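Local coordinates for glycoside Hydrolase (Bacteroides uniformis, PDB 5T99), which is a family 2 glycoside hydrolase that probably removes galactose residues in agarose breakdown, and binds the galactose mimic d-galacto-isofagomine, at residues 324-336 / 353-365. Residues are numbered along the deposited sequence; the frame is centred on the assembly and turned at random.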
loop_
_atom_site.group_PDB
_atom_site.type_symbol
_atom_site.label_atom_id
_atom_site.label_comp_id
_atom_site.label_asym_id
_atom_site.label_seq_id
_atom_site.Cartn_x
_atom_site.Cartn_y
_atom_site.Cartn_z
ATOM N N ALA A 324 6.470 9.487 -2.890
ATOM C CA ALA A 324 6.766 9.222 -4.305
ATOM C C ALA A 324 6.681 7.712 -4.590
ATOM O O ALA A 324 7.227 6.911 -3.831
ATOM C CB ALA A 324 8.136 9.760 -4.690
ATOM N N VAL A 325 5.980 7.333 -5.663
ATOM C CA VAL A 325 5.789 5.919 -5.983
ATOM C C VAL A 325 7.140 5.262 -6.216
ATOM O O VAL A 325 7.957 5.755 -6.993
ATOM C CB VAL A 325 4.888 5.681 -7.219
ATOM C CG1 VAL A 325 4.888 4.206 -7.631
ATOM C CG2 VAL A 325 3.465 6.104 -6.915
ATOM N N ASN A 326 7.370 4.161 -5.510
ATOM C CA ASN A 326 8.543 3.335 -5.728
ATOM C C ASN A 326 8.138 1.868 -5.619
ATOM O O ASN A 326 7.748 1.395 -4.557
ATOM C CB ASN A 326 9.633 3.691 -4.721
ATOM C CG ASN A 326 10.922 2.933 -4.966
ATOM O OD1 ASN A 326 10.989 1.702 -4.801
ATOM N ND2 ASN A 326 11.963 3.665 -5.346
ATOM N N VAL A 327 8.284 1.149 -6.724
ATOM C CA VAL A 327 7.787 -0.226 -6.845
ATOM C C VAL A 327 8.432 -1.146 -5.805
ATOM O O VAL A 327 7.733 -1.901 -5.130
ATOM C CB VAL A 327 7.996 -0.775 -8.290
ATOM C CG1 VAL A 327 7.623 -2.257 -8.387
ATOM C CG2 VAL A 327 7.194 0.050 -9.289
ATOM N N ARG A 328 9.757 -1.082 -5.677
ATOM C CA ARG A 328 10.467 -1.935 -4.712
ATOM C C ARG A 328 10.060 -1.669 -3.266
ATOM O O ARG A 328 9.866 -2.618 -2.498
ATOM C CB ARG A 328 11.987 -1.838 -4.869
ATOM C CG ARG A 328 12.797 -2.656 -3.854
ATOM C CD ARG A 328 12.408 -4.140 -3.771
ATOM N NE ARG A 328 12.928 -4.767 -2.554
ATOM C CZ ARG A 328 12.529 -5.933 -2.036
ATOM N NH1 ARG A 328 11.562 -6.660 -2.599
ATOM N NH2 ARG A 328 13.095 -6.373 -0.915
ATOM N N ALA A 329 9.908 -0.398 -2.896
ATOM C CA ALA A 329 9.430 -0.052 -1.548
ATOM C C ALA A 329 8.099 -0.732 -1.233
ATOM O O ALA A 329 7.948 -1.332 -0.170
ATOM C CB ALA A 329 9.292 1.461 -1.395
ATOM N N ASP A 330 7.150 -0.638 -2.171
ATOM C CA ASP A 330 5.830 -1.289 -2.022
ATOM C C ASP A 330 5.951 -2.814 -2.000
ATOM O O ASP A 330 5.349 -3.463 -1.148
ATOM C CB ASP A 330 4.843 -0.864 -3.129
ATOM C CG ASP A 330 4.196 0.503 -2.882
ATOM O OD1 ASP A 330 4.316 1.077 -1.798
ATOM O OD2 ASP A 330 3.523 1.005 -3.794
ATOM N N GLU A 331 6.739 -3.375 -2.912
ATOM C CA GLU A 331 6.940 -4.821 -2.962
ATOM C C GLU A 331 7.454 -5.361 -1.623
ATOM O O GLU A 331 6.914 -6.320 -1.085
ATOM C CB GLU A 331 7.905 -5.197 -4.087
ATOM C CG GLU A 331 7.971 -6.695 -4.353
ATOM C CD GLU A 331 9.039 -7.080 -5.366
ATOM O OE1 GLU A 331 10.162 -6.526 -5.332
ATOM O OE2 GLU A 331 8.748 -7.968 -6.190
ATOM N N ARG A 332 8.493 -4.723 -1.098
ATOM C CA ARG A 332 9.061 -5.078 0.205
ATOM C C ARG A 332 8.010 -5.033 1.312
ATOM O O ARG A 332 7.866 -5.995 2.087
ATOM C CB ARG A 332 10.215 -4.138 0.543
ATOM C CG ARG A 332 10.817 -4.325 1.922
ATOM C CD ARG A 332 12.043 -3.454 2.065
ATOM N NE ARG A 332 12.590 -3.475 3.413
ATOM C CZ ARG A 332 12.283 -2.627 4.397
ATOM N NH1 ARG A 332 11.383 -1.649 4.241
ATOM N NH2 ARG A 332 12.901 -2.760 5.567
ATOM N N LYS A 333 7.281 -3.925 1.376
ATOM C CA LYS A 333 6.185 -3.772 2.344
ATOM C C LYS A 333 5.177 -4.920 2.245
ATOM O O LYS A 333 4.845 -5.529 3.237
ATOM C CB LYS A 333 5.494 -2.421 2.151
ATOM C CG LYS A 333 4.434 -2.110 3.189
ATOM C CD LYS A 333 4.141 -0.621 3.279
ATOM C CE LYS A 333 3.545 -0.063 2.000
ATOM N NZ LYS A 333 3.329 1.408 2.118
ATOM N N LEU A 334 4.739 -5.244 1.039
ATOM C CA LEU A 334 3.787 -6.342 0.840
ATOM C C LEU A 334 4.385 -7.716 1.155
ATOM O O LEU A 334 3.701 -8.563 1.748
ATOM C CB LEU A 334 3.202 -6.297 -0.582
ATOM C CG LEU A 334 2.347 -5.048 -0.860
ATOM C CD1 LEU A 334 1.940 -4.991 -2.314
ATOM C CD2 LEU A 334 1.104 -5.021 0.018
ATOM N N GLN A 335 5.655 -7.923 0.792
ATOM C CA GLN A 335 6.365 -9.170 1.114
ATOM C C GLN A 335 6.460 -9.415 2.624
ATOM O O GLN A 335 6.233 -10.537 3.104
ATOM C CB GLN A 335 7.771 -9.151 0.535
ATOM C CG GLN A 335 7.827 -9.376 -0.962
ATOM C CD GLN A 335 9.226 -9.193 -1.524
ATOM O OE1 GLN A 335 10.071 -8.509 -0.933
ATOM N NE2 GLN A 335 9.478 -9.803 -2.680
ATOM N N ILE A 336 6.798 -8.356 3.357
ATOM C CA ILE A 336 6.882 -8.430 4.822
ATOM C C ILE A 336 5.502 -8.743 5.401
ATOM O O ILE A 336 5.371 -9.622 6.254
ATOM C CB ILE A 336 7.549 -7.163 5.418
ATOM C CG1 ILE A 336 9.057 -7.197 5.106
ATOM C CG2 ILE A 336 7.334 -7.058 6.921
ATOM C CD1 ILE A 336 9.764 -5.870 5.279
ATOM N N SER A 353 -1.745 3.853 -5.481
ATOM C CA SER A 353 -1.155 4.009 -6.804
ATOM C C SER A 353 -1.521 2.782 -7.639
ATOM O O SER A 353 -1.800 1.718 -7.072
ATOM C CB SER A 353 0.351 4.109 -6.683
ATOM O OG SER A 353 0.849 2.902 -6.171
ATOM N N PRO A 354 -1.541 2.914 -8.976
ATOM C CA PRO A 354 -1.721 1.713 -9.802
ATOM C C PRO A 354 -0.655 0.643 -9.532
ATOM O O PRO A 354 -0.973 -0.548 -9.475
ATOM C CB PRO A 354 -1.603 2.244 -11.233
ATOM C CG PRO A 354 -1.970 3.692 -11.137
ATOM C CD PRO A 354 -1.472 4.138 -9.796
ATOM N N GLU A 355 0.585 1.082 -9.322
ATOM C CA GLU A 355 1.718 0.175 -9.104
ATOM C C GLU A 355 1.487 -0.696 -7.878
ATOM O O GLU A 355 1.754 -1.910 -7.899
ATOM C CB GLU A 355 3.044 0.950 -8.970
ATOM C CG GLU A 355 3.588 1.527 -10.286
ATOM C CD GLU A 355 2.843 2.762 -10.775
ATOM O OE1 GLU A 355 2.173 3.439 -9.948
ATOM O OE2 GLU A 355 2.918 3.047 -11.997
ATOM N N PHE A 356 0.961 -0.084 -6.821
ATOM C CA PHE A 356 0.651 -0.826 -5.605
ATOM C C PHE A 356 -0.317 -1.975 -5.906
ATOM O O PHE A 356 -0.115 -3.092 -5.447
ATOM C CB PHE A 356 0.081 0.114 -4.536
ATOM C CG PHE A 356 -0.287 -0.581 -3.255
ATOM C CD1 PHE A 356 0.669 -0.809 -2.287
ATOM C CD2 PHE A 356 -1.589 -1.017 -3.031
ATOM C CE1 PHE A 356 0.351 -1.471 -1.109
ATOM C CE2 PHE A 356 -1.927 -1.669 -1.848
ATOM C CZ PHE A 356 -0.945 -1.907 -0.892
ATOM N N LEU A 357 -1.358 -1.686 -6.694
ATOM C CA LEU A 357 -2.366 -2.693 -7.074
ATOM C C LEU A 357 -1.819 -3.739 -8.033
ATOM O O LEU A 357 -2.212 -4.906 -7.945
ATOM C CB LEU A 357 -3.627 -2.039 -7.656
ATOM C CG LEU A 357 -4.386 -1.174 -6.641
ATOM C CD1 LEU A 357 -5.505 -0.416 -7.316
ATOM C CD2 LEU A 357 -4.941 -1.993 -5.484
ATOM N N ASP A 358 -0.907 -3.340 -8.926
ATOM C CA ASP A 358 -0.212 -4.314 -9.770
ATOM C C ASP A 358 0.538 -5.322 -8.911
ATOM O O ASP A 358 0.534 -6.507 -9.220
ATOM C CB ASP A 358 0.744 -3.650 -10.769
ATOM C CG ASP A 358 0.019 -2.905 -11.872
ATOM O OD1 ASP A 358 -1.138 -3.265 -12.198
ATOM O OD2 ASP A 358 0.610 -1.950 -12.420
ATOM N N LEU A 359 1.141 -4.870 -7.814
ATOM C CA LEU A 359 1.850 -5.773 -6.906
ATOM C C LEU A 359 0.898 -6.726 -6.214
ATOM O O LEU A 359 1.164 -7.928 -6.145
ATOM C CB LEU A 359 2.696 -4.993 -5.887
ATOM C CG LEU A 359 3.926 -4.290 -6.493
ATOM C CD1 LEU A 359 4.515 -3.270 -5.525
ATOM C CD2 LEU A 359 4.984 -5.312 -6.874
ATOM N N CYS A 360 -0.218 -6.201 -5.719
ATOM C CA CYS A 360 -1.248 -7.032 -5.075
ATOM C C CYS A 360 -1.740 -8.115 -6.023
ATOM O O CYS A 360 -1.849 -9.273 -5.623
ATOM C CB CYS A 360 -2.436 -6.182 -4.583
ATOM S SG CYS A 360 -2.048 -5.065 -3.204
ATOM N N ASP A 361 -2.017 -7.737 -7.273
ATOM C CA ASP A 361 -2.348 -8.696 -8.341
ATOM C C ASP A 361 -1.274 -9.799 -8.444
ATOM O O ASP A 361 -1.585 -10.994 -8.339
ATOM C CB ASP A 361 -2.464 -8.006 -9.714
ATOM C CG ASP A 361 -3.651 -7.051 -9.829
ATOM O OD1 ASP A 361 -4.592 -7.117 -9.025
ATOM O OD2 ASP A 361 -3.644 -6.226 -10.772
ATOM N N ARG A 362 -0.023 -9.373 -8.645
ATOM C CA ARG A 362 1.126 -10.282 -8.784
ATOM C C ARG A 362 1.417 -11.144 -7.556
ATOM O O ARG A 362 1.917 -12.252 -7.697
ATOM C CB ARG A 362 2.390 -9.499 -9.150
ATOM C CG ARG A 362 2.795 -9.651 -10.603
ATOM C CD ARG A 362 3.827 -8.621 -11.050
ATOM N NE ARG A 362 4.768 -8.216 -10.004
ATOM C CZ ARG A 362 5.848 -8.902 -9.641
ATOM N NH1 ARG A 362 6.631 -8.430 -8.682
ATOM N NH2 ARG A 362 6.136 -10.064 -10.222
ATOM N N MET A 363 1.102 -10.635 -6.366
ATOM C CA MET A 363 1.409 -11.324 -5.093
ATOM C C MET A 363 0.209 -12.041 -4.443
ATOM O O MET A 363 0.330 -12.587 -3.341
ATOM C CB MET A 363 2.044 -10.324 -4.115
ATOM C CG MET A 363 3.419 -9.826 -4.566
ATOM S SD MET A 363 4.014 -8.376 -3.669
ATOM C CE MET A 363 4.318 -9.118 -2.074
ATOM N N GLY A 364 -0.948 -12.021 -5.112
ATOM C CA GLY A 364 -2.101 -12.798 -4.688
ATOM C C GLY A 364 -2.858 -12.279 -3.487
ATOM O O GLY A 364 -3.505 -13.056 -2.787
ATOM N N LEU A 365 -2.811 -10.976 -3.259
ATOM C CA LEU A 365 -3.514 -10.364 -2.137
ATOM C C LEU A 365 -4.857 -9.801 -2.589
ATOM O O LEU A 365 -4.943 -9.199 -3.654
ATOM C CB LEU A 365 -2.678 -9.224 -1.561
ATOM C CG LEU A 365 -1.333 -9.602 -0.940
ATOM C CD1 LEU A 365 -0.535 -8.334 -0.665
ATOM C CD2 LEU A 365 -1.509 -10.409 0.342
HETATM O O HOH W 1 2.366 3.389 -3.961
#
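Leu334 of helix 327-339 fits as a knob into the hole formed by Phe356, Leu359, Cys360 and Met363 of helix 354-363. Its CB meets Met363 CE at 3.4 Å, where the bend at the end of the methionine chain (chi3 70°) turns the methyl onto helix 327-339. CG faces Phe356 CE1; beyond it the branches part, CD1 settling on Leu359 CB at 3.7 Å and near Cys360 SG, CD2 lying 3.8 Å from Leu365 CD1 and equally close to Phe356 CE1. Leu359 returns the gesture, its CD1 pressed 3.4 Å from Asp330 CB in a hole completed by Val327, Glu331 and Leu334. The Asp330 carboxylate stands almost perpendicular (86°) to the Phe356 ring, at its edge. Asp330 OD1 is bonded to Asn318 ND2, while a water donates to Asp330 OD2 (2.7 Å) and also bonds Ser353 OG, the N-cap of the second helix. Trading Phe356 for an alanine removes the ring, which is likely to open a gap beside Leu334 CD2 and strip the Asp330 carboxylate of its neighbour. At the outer side Glu331 OE1 pairs with Arg328 in a salt bridge. The helices cross at -42° and cover strand 344-346 through Leu334 and Phe356, with Leu365 just past the second helix, on Ile345, the packing of successive outer helices in a TIM barrel.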